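Type IV secretion system protein VirB11 (Brucella suis, PDB 2GZA) hydrolyses ATP as the hexameric VirB11 ATPase of the VirB type IV secretion system, which could be required to establish the bacterium's replication niche in the host. Local coordinates at the interface of chains A and B. Numbering follows the deposited sequence. Chains: chain A/B, Type IV secretion system protein VirB11.

Contact 1: the interface of chains A and B. Residues chain A 132, 137; chain B 187, 191, 328, 338-340.
The backbones of A:Phe137 and B:Ile340 meet through a nearly straight hydrogen bond, B:Ile340 N to A:Phe137 O at 3.3 Å (173° at H), the donor lying in the carbonyl plane. A water also binds A:Phe137 O and passes on to B:Ile340 O, so this carbonyl is held from chain B both directly and through solvent. The side chain of A:Phe137 leaves its backbone with CG anti to N (chi1 -160°), which brings the phenyl ring between A:Tyr132 and the start of strand 339-345 of B. One face looks onto the peptide of B:His339 and B:Ile340, whose amide nitrogen lies over the ring centre, while CD2 of A:Tyr132 lies over the opposite face. At the rim, CE2 of A:Phe137 meets CG1 of B:Ile340 at 3.4 Å, the two side chains crossing at about a right angle. CZ touches CG1 of B:Val328 at 3.9 Å. A:Tyr132 reaches farther, placing its phenol OH 3.1 Å from B:Leu191 N. A hydrogen bond from that amide is feasible, although B:Gly187 O also lies 3.1 Å from B:Leu191 N. CD1 of B:Leu191 packs against the tyrosine ring at CE1. The site thus joins helix 129-134 of A and the loop after it to strands 324-329 and 339-345 of B and to helix 188-196, whose first residues complete the P-loop that also contains B:Gly187.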
loop_
_atom_site.group_PDB
_atom_site.type_symbol
_atom_site.label_atom_id
_atom_site.label_comp_id
_atom_site.label_asym_id
_atom_site.label_seq_id
_atom_site.Cartn_x
_atom_site.Cartn_y
_atom_site.Cartn_z
ATOM N N TYR A 132 0.132 8.962 -48.805
ATOM C CA TYR A 132 -0.612 7.930 -48.088
ATOM C C TYR A 132 -1.979 7.685 -48.709
ATOM O O TYR A 132 -2.382 6.542 -48.879
ATOM C CB TYR A 132 -0.802 8.304 -46.619
ATOM C CG TYR A 132 0.270 7.826 -45.673
ATOM C CD1 TYR A 132 0.986 8.728 -44.894
ATOM C CD2 TYR A 132 0.561 6.465 -45.538
ATOM C CE1 TYR A 132 1.963 8.291 -44.004
ATOM C CE2 TYR A 132 1.537 6.021 -44.652
ATOM C CZ TYR A 132 2.234 6.943 -43.892
ATOM O OH TYR A 132 3.201 6.527 -43.019
ATOM N N PHE A 137 -4.354 4.310 -48.051
ATOM C CA PHE A 137 -4.093 4.237 -46.621
ATOM C C PHE A 137 -5.321 4.548 -45.752
ATOM O O PHE A 137 -5.378 4.161 -44.569
ATOM C CB PHE A 137 -2.955 5.195 -46.288
ATOM C CG PHE A 137 -2.273 4.900 -45.000
ATOM C CD1 PHE A 137 -1.489 3.753 -44.865
ATOM C CD2 PHE A 137 -2.394 5.775 -43.919
ATOM C CE1 PHE A 137 -0.843 3.479 -43.665
ATOM C CE2 PHE A 137 -1.750 5.515 -42.720
ATOM C CZ PHE A 137 -0.977 4.364 -42.583
ATOM N N GLY B 187 4.839 1.026 -39.183
ATOM C CA GLY B 187 5.032 2.318 -39.833
ATOM C C GLY B 187 4.539 3.522 -39.048
ATOM O O GLY B 187 4.181 4.534 -39.648
ATOM N N LEU B 191 4.163 7.603 -40.273
ATOM C CA LEU B 191 2.921 8.365 -40.144
ATOM C C LEU B 191 3.125 9.589 -39.260
ATOM O O LEU B 191 2.651 10.677 -39.584
ATOM C CB LEU B 191 1.769 7.496 -39.627
ATOM C CG LEU B 191 0.387 8.156 -39.469
ATOM C CD1 LEU B 191 -0.100 8.801 -40.767
ATOM C CD2 LEU B 191 -0.653 7.179 -38.945
ATOM N N VAL B 328 -2.361 2.030 -36.613
ATOM C CA VAL B 328 -1.866 1.509 -37.887
ATOM C C VAL B 328 -1.780 -0.010 -37.823
ATOM O O VAL B 328 -1.309 -0.578 -36.843
ATOM C CB VAL B 328 -0.499 2.111 -38.278
ATOM C CG1 VAL B 328 -0.173 1.790 -39.734
ATOM C CG2 VAL B 328 -0.504 3.598 -38.073
ATOM N N ARG B 338 -0.634 -2.141 -45.588
ATOM C CA ARG B 338 -0.521 -1.054 -44.617
ATOM C C ARG B 338 -1.702 -0.091 -44.693
ATOM O O ARG B 338 -1.934 0.528 -45.736
ATOM C CB ARG B 338 0.804 -0.310 -44.801
ATOM N N HIS B 339 -2.440 0.016 -43.585
ATOM C CA HIS B 339 -3.622 0.873 -43.504
ATOM C C HIS B 339 -3.920 1.308 -42.067
ATOM O O HIS B 339 -3.407 0.724 -41.110
ATOM C CB HIS B 339 -4.834 0.141 -44.054
ATOM C CG HIS B 339 -5.309 -0.964 -43.171
ATOM N ND1 HIS B 339 -4.685 -2.188 -43.121
ATOM C CD2 HIS B 339 -6.332 -1.022 -42.289
ATOM C CE1 HIS B 339 -5.314 -2.960 -42.254
ATOM N NE2 HIS B 339 -6.315 -2.274 -41.733
ATOM N N ILE B 340 -4.764 2.330 -41.937
ATOM C CA ILE B 340 -5.324 2.741 -40.652
ATOM C C ILE B 340 -6.568 1.907 -40.366
ATOM O O ILE B 340 -7.464 1.837 -41.205
ATOM C CB ILE B 340 -5.644 4.264 -40.640
ATOM C CG1 ILE B 340 -4.348 5.075 -40.641
ATOM C CG2 ILE B 340 -6.515 4.645 -39.446
ATOM C CD1 ILE B 340 -4.519 6.568 -40.881
HETATM O O HOH W 1 -7.609 2.749 -43.814
#

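Contact 2: the interface of chains A and B. Residues chain A 313, 316-317, 320; chain B 290-291, 294, 315.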
loop_
_atom_site.group_PDB
_atom_site.type_symbol
_atom_site.label_atom_id
_atom_site.label_comp_id
_atom_site.label_asym_id
_atom_site.label_seq_id
_atom_site.Cartn_x
_atom_site.Cartn_y
_atom_site.Cartn_z
ATOM N N ILE A 313 -10.103 -4.508 -13.507
ATOM C CA ILE A 313 -9.246 -4.055 -14.599
ATOM C C ILE A 313 -8.344 -5.186 -15.097
ATOM O O ILE A 313 -8.130 -5.348 -16.311
ATOM C CB ILE A 313 -8.414 -2.816 -14.176
ATOM C CG1 ILE A 313 -9.332 -1.621 -13.857
ATOM C CG2 ILE A 313 -7.360 -2.464 -15.239
ATOM C CD1 ILE A 313 -10.369 -1.272 -14.946
ATOM N N ARG A 316 -10.470 -7.439 -17.075
ATOM C CA ARG A 316 -10.758 -6.818 -18.355
ATOM C C ARG A 316 -9.559 -6.908 -19.312
ATOM O O ARG A 316 -9.726 -7.104 -20.522
ATOM C CB ARG A 316 -11.180 -5.373 -18.160
ATOM C CG ARG A 316 -11.699 -4.741 -19.424
ATOM C CD ARG A 316 -10.875 -3.543 -19.763
ATOM N NE ARG A 316 -11.401 -2.331 -19.157
ATOM C CZ ARG A 316 -11.761 -1.261 -19.856
ATOM N NH1 ARG A 316 -11.651 -1.259 -21.178
ATOM N NH2 ARG A 316 -12.229 -0.191 -19.238
ATOM N N LEU A 317 -8.358 -6.765 -18.765
ATOM C CA LEU A 317 -7.141 -6.910 -19.550
ATOM C C LEU A 317 -6.973 -8.300 -20.114
ATOM O O LEU A 317 -6.558 -8.461 -21.263
ATOM C CB LEU A 317 -5.907 -6.559 -18.727
ATOM C CG LEU A 317 -5.221 -5.239 -19.044
ATOM C CD1 LEU A 317 -5.076 -5.067 -20.562
ATOM C CD2 LEU A 317 -6.003 -4.095 -18.442
ATOM N N LEU A 320 -9.312 -8.759 -23.038
ATOM C CA LEU A 320 -8.910 -7.985 -24.207
ATOM C C LEU A 320 -7.773 -8.653 -24.942
ATOM O O LEU A 320 -7.607 -8.465 -26.139
ATOM C CB LEU A 320 -8.476 -6.581 -23.803
ATOM C CG LEU A 320 -9.568 -5.539 -23.574
ATOM C CD1 LEU A 320 -8.958 -4.295 -22.935
ATOM C CD2 LEU A 320 -10.299 -5.185 -24.868
ATOM N N GLU B 290 -8.041 1.167 -27.973
ATOM C CA GLU B 290 -8.313 0.933 -26.554
ATOM C C GLU B 290 -7.090 0.355 -25.839
ATOM O O GLU B 290 -6.787 0.748 -24.708
ATOM C CB GLU B 290 -9.525 0.018 -26.372
ATOM C CG GLU B 290 -9.785 -0.388 -24.924
ATOM C CD GLU B 290 -10.918 -1.379 -24.790
ATOM O OE1 GLU B 290 -11.630 -1.622 -25.791
ATOM O OE2 GLU B 290 -11.103 -1.915 -23.675
ATOM N N LEU B 291 -6.387 -0.559 -26.507
ATOM C CA LEU B 291 -5.153 -1.107 -25.961
ATOM C C LEU B 291 -4.063 -0.049 -25.788
ATOM O O LEU B 291 -3.167 -0.217 -24.961
ATOM C CB LEU B 291 -4.652 -2.294 -26.792
ATOM C CG LEU B 291 -5.434 -3.601 -26.639
ATOM C CD1 LEU B 291 -5.060 -4.596 -27.727
ATOM C CD2 LEU B 291 -5.230 -4.204 -25.256
ATOM N N GLU B 294 -4.871 1.466 -22.597
ATOM C CA GLU B 294 -4.607 0.378 -21.672
ATOM C C GLU B 294 -3.119 0.283 -21.370
ATOM O O GLU B 294 -2.738 0.194 -20.202
ATOM C CB GLU B 294 -5.139 -0.921 -22.251
ATOM C CG GLU B 294 -5.662 -1.848 -21.225
ATOM C CD GLU B 294 -6.989 -1.412 -20.619
ATOM O OE1 GLU B 294 -7.094 -1.397 -19.375
ATOM O OE2 GLU B 294 -7.932 -1.100 -21.372
ATOM N N ARG B 315 -6.648 6.681 -15.985
ATOM C CA ARG B 315 -7.489 6.579 -17.174
ATOM C C ARG B 315 -8.193 7.892 -17.484
ATOM O O ARG B 315 -8.383 8.244 -18.654
ATOM C CB ARG B 315 -8.517 5.453 -17.031
ATOM C CG ARG B 315 -7.924 4.052 -17.107
ATOM C CD ARG B 315 -7.078 3.836 -18.371
ATOM N NE ARG B 315 -7.888 3.895 -19.580
ATOM C CZ ARG B 315 -8.399 2.841 -20.207
ATOM N NH1 ARG B 315 -8.179 1.605 -19.769
ATOM N NH2 ARG B 315 -9.128 3.029 -21.290
#
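NH1 of A:Arg316 is drawn between two carboxylates of chain B. It donates a hydrogen bond to OE2 of B:Glu290 at 2.6 Å, completing a salt bridge, and makes a longer salt bridge to OE2 of B:Glu294 at 3.7 Å. OE2 of B:Glu290 lies almost in the guanidinium plane, but the bond is bent (116° at H), and OE2 is approached on its anti side, well out of the carboxylate plane. The two flat groups are turned 73° apart, so this is a one-oxygen contact rather than a parallel, two-pronged pairing. B:Glu290 is extended beyond CG and meets the arginine obliquely, whereas the arginine chain bends at chi2 and chi3 (-90°) to bring NH1 to it. B:Glu294 OE2 also has B:Arg315 NH1 from its own chain at 3.2 Å, in a salt bridge whose hydrogen bond is weak. Its carboxylate would help balance the arginines of both subunits. Beside these charged groups, B:Glu294 bends at chi2 and presents CG to both methyls of A:Leu317, which comes from the opposite direction. A:Leu320 crosses B:Glu290 and sets CD2 against its carboxylate carbon CD at 3.9 Å. The aliphatic neighbours may strengthen the pull between the ionic groups by limiting water. In the fold, helix 311-321 of A faces helix 289-300 of B, while B:Arg315 comes from helix 311-321 of the second subunit.

Contact 3: the interface of chains A and B. Residues chain A 138, 141; chain B 164-165, 168, 340.
The ring of A:Phe138 carries CB of B:Met165 over one face, 3.9 Å from the centroid and offset toward the rim, a CH-pi contact. CG of the methionine continues along the same rim near CE1. Elsewhere on the perimeter, CE2 of A:Phe138 meets the CD1 methyl of B:Ile340 at 3.6 Å and that of B:Leu168 at 3.9 Å, while CD2 faces CB of B:Tyr164. One face and part of the rim of the phenyl ring are thus packed by aliphatic carbons from helix 164-173 and strand 339-345. The second flat group, the ring of B:Tyr164, receives A:Val141 on one face. The valine turns CG1 away from its own amide nitrogen (chi1 178°) and lays that methyl against the phenol end, 3.4 Å from CZ, with CG2 over the same face nearer CD1. CG2 also runs beside CG2 of B:Ile340, the two side chains pointing the same way. A water links A:Val141 O (2.8 Å) with the B:Tyr164 hydroxyl OH (3.0 Å), giving this mainly apolar patch a polar margin. In the fold, a chain A segment following helix 129-134 packs against the start of helix 164-173 and the start of strand 339-345 of chain B.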
loop_
_atom_site.group_PDB
_atom_site.type_symbol
_atom_site.label_atom_id
_atom_site.label_comp_id
_atom_site.label_asym_id
_atom_site.label_seq_id
_atom_site.Cartn_x
_atom_site.Cartn_y
_atom_site.Cartn_z
ATOM N N PHE A 138 -6.287 5.255 -46.331
ATOM C CA PHE A 138 -7.484 5.656 -45.598
ATOM C C PHE A 138 -8.742 4.910 -46.045
ATOM O O PHE A 138 -9.849 5.285 -45.674
ATOM C CB PHE A 138 -7.690 7.160 -45.717
ATOM C CG PHE A 138 -6.503 7.958 -45.313
ATOM C CD1 PHE A 138 -5.716 8.573 -46.274
ATOM C CD2 PHE A 138 -6.161 8.088 -43.972
ATOM C CE1 PHE A 138 -4.610 9.318 -45.909
ATOM C CE2 PHE A 138 -5.057 8.826 -43.593
ATOM C CZ PHE A 138 -4.280 9.443 -44.564
ATOM N N VAL A 141 -10.584 1.919 -42.968
ATOM C CA VAL A 141 -10.964 2.224 -41.588
ATOM C C VAL A 141 -12.299 1.567 -41.227
ATOM O O VAL A 141 -13.334 1.833 -41.842
ATOM C CB VAL A 141 -11.018 3.743 -41.301
ATOM C CG1 VAL A 141 -11.455 4.005 -39.864
ATOM C CG2 VAL A 141 -9.665 4.382 -41.565
ATOM N N TYR B 164 -10.785 10.819 -43.327
ATOM C CA TYR B 164 -9.754 10.644 -42.317
ATOM C C TYR B 164 -8.465 11.416 -42.595
ATOM O O TYR B 164 -7.799 11.862 -41.657
ATOM C CB TYR B 164 -9.457 9.160 -42.124
ATOM C CG TYR B 164 -10.638 8.385 -41.594
ATOM C CD1 TYR B 164 -11.463 7.671 -42.455
ATOM C CD2 TYR B 164 -10.937 8.375 -40.236
ATOM C CE1 TYR B 164 -12.553 6.965 -41.974
ATOM C CE2 TYR B 164 -12.020 7.670 -39.744
ATOM C CZ TYR B 164 -12.823 6.970 -40.618
ATOM O OH TYR B 164 -13.901 6.263 -40.139
ATOM N N MET B 165 -8.127 11.585 -43.874
ATOM C CA MET B 165 -6.982 12.405 -44.241
ATOM C C MET B 165 -7.160 13.855 -43.788
ATOM O O MET B 165 -6.274 14.404 -43.141
ATOM C CB MET B 165 -6.679 12.342 -45.739
ATOM C CG MET B 165 -5.327 12.988 -46.094
ATOM S SD MET B 165 -5.049 13.282 -47.851
ATOM C CE MET B 165 -6.162 14.648 -48.154
ATOM N N LEU B 168 -7.041 14.178 -39.946
ATOM C CA LEU B 168 -5.704 14.164 -39.369
ATOM C C LEU B 168 -4.965 15.469 -39.608
ATOM O O LEU B 168 -4.295 15.966 -38.704
ATOM C CB LEU B 168 -4.896 12.978 -39.891
ATOM C CG LEU B 168 -5.337 11.597 -39.413
ATOM C CD1 LEU B 168 -4.485 10.524 -40.084
ATOM C CD2 LEU B 168 -5.277 11.479 -37.895
ATOM N N ILE B 340 -4.764 2.330 -41.937
ATOM C CA ILE B 340 -5.324 2.741 -40.652
ATOM C C ILE B 340 -6.568 1.907 -40.366
ATOM O O ILE B 340 -7.464 1.837 -41.205
ATOM C CB ILE B 340 -5.644 4.264 -40.640
ATOM C CG1 ILE B 340 -4.348 5.075 -40.641
ATOM C CG2 ILE B 340 -6.515 4.645 -39.446
ATOM C CD1 ILE B 340 -4.519 6.568 -40.881
HETATM O O HOH W 2 -14.872 4.175 -42.098
#

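Contact 4: the interface of chains A and B. Residues chain A 271, 274-275; chain B 285-287, 291, 295.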
loop_
_atom_site.group_PDB
_atom_site.type_symbol
_atom_site.label_atom_id
_atom_site.label_comp_id
_atom_site.label_asym_id
_atom_site.label_seq_id
_atom_site.Cartn_x
_atom_site.Cartn_y
_atom_site.Cartn_z
ATOM N N ASN A 271 1.034 -7.241 -21.242
ATOM C CA ASN A 271 1.639 -6.038 -21.775
ATOM C C ASN A 271 2.215 -6.233 -23.174
ATOM O O ASN A 271 2.063 -5.377 -24.041
ATOM C CB ASN A 271 2.738 -5.588 -20.822
ATOM C CG ASN A 271 2.845 -4.089 -20.725
ATOM O OD1 ASN A 271 2.085 -3.347 -21.346
ATOM N ND2 ASN A 271 3.787 -3.635 -19.939
ATOM N N ALA A 274 -0.823 -6.841 -25.502
ATOM C CA ALA A 274 -1.421 -5.530 -25.710
ATOM C C ALA A 274 -0.583 -4.670 -26.672
ATOM O O ALA A 274 -1.119 -3.812 -27.350
ATOM C CB ALA A 274 -1.614 -4.826 -24.368
ATOM N N SER A 275 0.722 -4.927 -26.732
ATOM C CA SER A 275 1.660 -4.167 -27.591
ATOM C C SER A 275 1.488 -4.475 -29.066
ATOM O O SER A 275 2.051 -3.794 -29.921
ATOM C CB SER A 275 3.114 -4.472 -27.230
ATOM O OG SER A 275 3.390 -4.153 -25.882
ATOM N N HIS B 285 3.428 1.466 -29.046
ATOM C CA HIS B 285 3.128 0.113 -29.494
ATOM C C HIS B 285 1.851 -0.357 -28.820
ATOM O O HIS B 285 1.800 -0.438 -27.592
ATOM C CB HIS B 285 4.265 -0.846 -29.151
ATOM C CG HIS B 285 5.578 -0.463 -29.746
ATOM N ND1 HIS B 285 5.914 -0.745 -31.055
ATOM C CD2 HIS B 285 6.640 0.176 -29.212
ATOM C CE1 HIS B 285 7.127 -0.292 -31.303
ATOM N NE2 HIS B 285 7.588 0.273 -30.201
ATOM N N ALA B 286 0.823 -0.642 -29.618
ATOM C CA ALA B 286 -0.447 -1.168 -29.109
ATOM C C ALA B 286 -1.214 -1.889 -30.201
ATOM O O ALA B 286 -1.077 -1.566 -31.377
ATOM C CB ALA B 286 -1.291 -0.061 -28.520
ATOM N N GLY B 287 -2.028 -2.862 -29.798
ATOM C CA GLY B 287 -2.791 -3.700 -30.723
ATOM C C GLY B 287 -4.124 -3.134 -31.150
ATOM O O GLY B 287 -4.816 -3.729 -31.972
ATOM N N LEU B 291 -6.387 -0.559 -26.507
ATOM C CA LEU B 291 -5.153 -1.107 -25.961
ATOM C C LEU B 291 -4.063 -0.049 -25.788
ATOM O O LEU B 291 -3.167 -0.217 -24.961
ATOM C CB LEU B 291 -4.652 -2.294 -26.792
ATOM C CG LEU B 291 -5.434 -3.601 -26.639
ATOM C CD1 LEU B 291 -5.060 -4.596 -27.727
ATOM C CD2 LEU B 291 -5.230 -4.204 -25.256
ATOM N N ARG B 295 -2.285 0.351 -22.412
ATOM C CA ARG B 295 -0.835 0.299 -22.231
ATOM C C ARG B 295 -0.250 1.577 -21.656
ATOM O O ARG B 295 0.710 1.521 -20.888
ATOM C CB ARG B 295 -0.114 -0.089 -23.521
ATOM C CG ARG B 295 -0.212 -1.560 -23.830
ATOM C CD ARG B 295 0.887 -2.007 -24.757
ATOM N NE ARG B 295 2.167 -2.152 -24.075
ATOM C CZ ARG B 295 3.277 -1.504 -24.406
ATOM N NH1 ARG B 295 3.300 -0.658 -25.433
ATOM N NH2 ARG B 295 4.378 -1.721 -23.716
#
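The guanidinium of B:Arg295 is met by chain A in two ways, from over a face by A:Ser275 and near its edge by A:Asn271. The hydroxyl OG of A:Ser275 sits above the centre of the guanidinium plane, 3.0 Å from NE. Because it sits over the face, it is better described as a polar contact than as a bond along the N-H, and its oxygen may favour the positive charge. That hydroxyl donates to A:Asn271 O at 2.6 Å, which fixes its rotation. The A:Asn271 side chain crosses the arginine at about a right angle, amide and guanidinium planes 51° apart, and its OD1 accepts the NE hydrogen at 3.0 Å. The bond is fairly straight (156° at H), yet NE stands above the amide plane instead of on a lone pair. On the side of its own chain, B:Arg295 NH1 donates to B:His285 O at 2.6 Å, in the carbonyl plane and on a lone pair. This bond to the backbone carbonyl of the histidine that ends the His box helps to hold the guanidinium against A:Ser275. A bend at chi3 (77°) turns the head group away from the aliphatic stem, whose CG packs on the A:Ala274 methyl CB at 3.6 Å. CD2 of B:Leu291 touches the same methyl at 3.8 Å. At the last residue of helix 265-274, A:Ala274 O accepts a hydrogen bond from the backbone N of B:Gly287 at 2.8 Å.

The four contacts form two pairs along one subunit boundary of the hexamer. Contacts 1 and 3 have C-alpha centres about 8 Å apart and share B:Ile340; there, helix 129-134 of chain A and the loop after it lie on chain B. Contacts 2 and 4, about 9 Å apart, share B:Leu291 and use helix 289-300 of B against helices 265-274 and 311-321 of A. The pairs are separated by 17 to 24 Å between centres. Joining neighbours through both regions may couple the P-loop side of one subunit to the next, in a hexameric assembly that is kept despite the domain swap.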